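Local coordinates for putative fimbrial associated sortase-like protein (Corynebacterium diphtheriae, PDB 6BWE) that probably acts as a class C sortase, a cysteine transpeptidase that links pilin subunits into pili, at residues 35-38 against 39-42. The protein carries 2 engineered substitutions. Numbering follows the deposited sequence.
Sequences RQYN and TSVV
Thr39 and Ser40 each turn a hydroxyl back onto carbonyls of the final turn of helix 24-39. Thr39 OG1 donates to Gln36 O at 2.6 Å, lying in the plane of that carbonyl, and also hydrogen-bonds Ser55 N of the second subunit. Ser40 OG reaches Tyr37 O, again in plane and at 2.6 Å. Both hydroxyls stand between their own backbone N and carbonyl carbon (chi1 68° and 79°), which swings them back toward the helix. Tyr37 O is thus gripped twice, since Ser40 N also donates to it at 2.9 Å from above the carbonyl plane. Thr39 N still makes the i-to-i+4 bond to Arg35 O (3.3 Å), with a weak second one to Gln36 O. Val41 N closes the series on Asn38 O at 3.1 Å. Val41 CG2 packs obliquely against Tyr37 CE2 at 3.7 Å, while Ser40 OG sits over one ring face near the rim. Asn38 OD1 accepts from Leu113 N, tying the helix end to a loop of the sortase domain. The shift from i-to-i+4 to i-to-i+3 bonding, with the Thr39 and Ser40 hydroxyls donating to main-chain carbonyls three residues back, is characteristic of a helix C-terminus tightening into a turn.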
ATOM      1  N   ARG A  35       0.914  -4.103 -15.093  1.00 21.02           N
ATOM      2  CA  ARG A  35       1.414  -5.222 -14.272  1.00 23.26           C
ATOM      3  C   ARG A  35       2.673  -4.840 -13.475  1.00 22.89           C
ATOM      4  O   ARG A  35       2.789  -5.187 -12.306  1.00 23.08           O
ATOM      5  CB  ARG A  35       1.734  -6.445 -15.118  1.00 24.04           C
ATOM      6  CG  ARG A  35       0.537  -7.132 -15.693  1.00 25.33           C
ATOM      7  CD  ARG A  35       0.961  -8.306 -16.578  1.00 27.12           C
ATOM      8  NE  ARG A  35      -0.175  -8.624 -17.430  1.00 29.80           N
ATOM      9  CZ  ARG A  35      -0.234  -8.518 -18.760  1.00 29.73           C
ATOM     10  NH1 ARG A  35       0.813  -8.135 -19.490  1.00 30.57           N
ATOM     11  NH2 ARG A  35      -1.376  -8.829 -19.360  1.00 30.46           N
ATOM     12  N   GLN A  36       3.594  -4.120 -14.101  1.00 23.36           N
ATOM     13  CA  GLN A  36       4.767  -3.586 -13.395  1.00 24.06           C
ATOM     14  C   GLN A  36       4.354  -2.620 -12.241  1.00 23.21           C
ATOM     15  O   GLN A  36       4.868  -2.720 -11.096  1.00 22.82           O
ATOM     16  CB  GLN A  36       5.696  -2.867 -14.373  1.00 25.84           C
ATOM     17  CG  GLN A  36       6.894  -2.216 -13.683  1.00 28.67           C
ATOM     18  CD  GLN A  36       7.904  -1.603 -14.615  1.00 32.08           C
ATOM     19  OE1 GLN A  36       9.070  -2.037 -14.691  1.00 37.23           O
ATOM     20  NE2 GLN A  36       7.497  -0.566 -15.290  1.00 32.23           N
ATOM     21  N   TYR A  37       3.429  -1.707 -12.537  1.00 21.39           N
ATOM     22  CA  TYR A  37       2.876  -0.809 -11.526  1.00 20.88           C
ATOM     23  C   TYR A  37       2.342  -1.637 -10.340  1.00 21.06           C
ATOM     24  O   TYR A  37       2.679  -1.368  -9.175  1.00 20.22           O
ATOM     25  CB  TYR A  37       1.788   0.125 -12.097  1.00 20.05           C
ATOM     26  CG  TYR A  37       1.063   0.881 -11.018  1.00 19.28           C
ATOM     27  CD1 TYR A  37       1.528   2.083 -10.551  1.00 18.93           C
ATOM     28  CD2 TYR A  37      -0.041   0.313 -10.380  1.00 18.98           C
ATOM     29  CE1 TYR A  37       0.907   2.740  -9.503  1.00 19.25           C
ATOM     30  CE2 TYR A  37      -0.673   0.956  -9.331  1.00 18.59           C
ATOM     31  CZ  TYR A  37      -0.211   2.156  -8.887  1.00 18.89           C
ATOM     32  OH  TYR A  37      -0.866   2.781  -7.843  1.00 19.03           O
ATOM     33  N   ASN A  38       1.562  -2.663 -10.657  1.00 20.71           N
ATOM     34  CA  ASN A  38       0.997  -3.514  -9.613  1.00 20.94           C
ATOM     35  C   ASN A  38       2.002  -4.171  -8.661  1.00 21.37           C
ATOM     36  O   ASN A  38       1.668  -4.390  -7.481  1.00 22.07           O
ATOM     37  CB  ASN A  38       0.104  -4.583 -10.198  1.00 21.03           C
ATOM     38  CG  ASN A  38      -1.237  -4.032 -10.624  1.00 20.85           C
ATOM     39  OD1 ASN A  38      -1.585  -2.867 -10.329  1.00 20.71           O
ATOM     40  ND2 ASN A  38      -2.003  -4.854 -11.350  1.00 20.81           N
ATOM     41  N   THR A  39       3.217  -4.436  -9.126  1.00 21.76           N
ATOM     42  CA  THR A  39       4.252  -4.995  -8.232  1.00 23.18           C
ATOM     43  C   THR A  39       4.592  -4.053  -7.102  1.00 23.25           C
ATOM     44  O   THR A  39       5.096  -4.498  -6.058  1.00 23.46           O
ATOM     45  CB  THR A  39       5.547  -5.373  -8.956  1.00 24.07           C
ATOM     46  OG1 THR A  39       6.219  -4.196  -9.425  1.00 23.92           O
ATOM     47  CG2 THR A  39       5.294  -6.350 -10.085  1.00 24.37           C
ATOM     48  N   SER A  40       4.350  -2.764  -7.314  1.00 22.25           N
ATOM     49  CA  SER A  40       4.626  -1.715  -6.315  1.00 22.76           C
ATOM     50  C   SER A  40       3.516  -1.554  -5.266  1.00 23.08           C
ATOM     51  O   SER A  40       3.703  -0.841  -4.284  1.00 23.46           O
ATOM     52  CB  SER A  40       4.845  -0.360  -7.033  1.00 22.92           C
ATOM     53  OG  SER A  40       3.600   0.248  -7.415  1.00 24.39           O
ATOM     54  N   VAL A  41       2.366  -2.196  -5.470  1.00 22.65           N
ATOM     55  CA  VAL A  41       1.242  -2.107  -4.569  1.00 23.67           C
ATOM     56  C   VAL A  41       1.416  -3.198  -3.524  1.00 25.52           C
ATOM     57  O   VAL A  41       1.267  -4.379  -3.804  1.00 27.40           O
ATOM     58  CB  VAL A  41      -0.105  -2.331  -5.299  1.00 23.53           C
ATOM     59  CG1 VAL A  41      -1.278  -2.303  -4.301  1.00 24.38           C
ATOM     60  CG2 VAL A  41      -0.277  -1.252  -6.377  1.00 23.28           C
ATOM     61  N   VAL A  42       1.699  -2.805  -2.309  1.00 26.05           N
ATOM     62  CA  VAL A  42       1.978  -3.845  -1.323  0.60 27.44           C
ATOM     63  C   VAL A  42       0.971  -3.897  -0.184  1.00 27.91           C
ATOM     64  O   VAL A  42       0.870  -4.923   0.490  1.00 31.53           O
ATOM     65  CB  VAL A  42       3.440  -3.799  -0.855  0.60 27.90           C
ATOM     66  CG1 VAL A  42       4.359  -4.209  -2.016  0.60 28.31           C
ATOM     67  CG2 VAL A  42       3.794  -2.415  -0.357  0.60 27.48           C
TER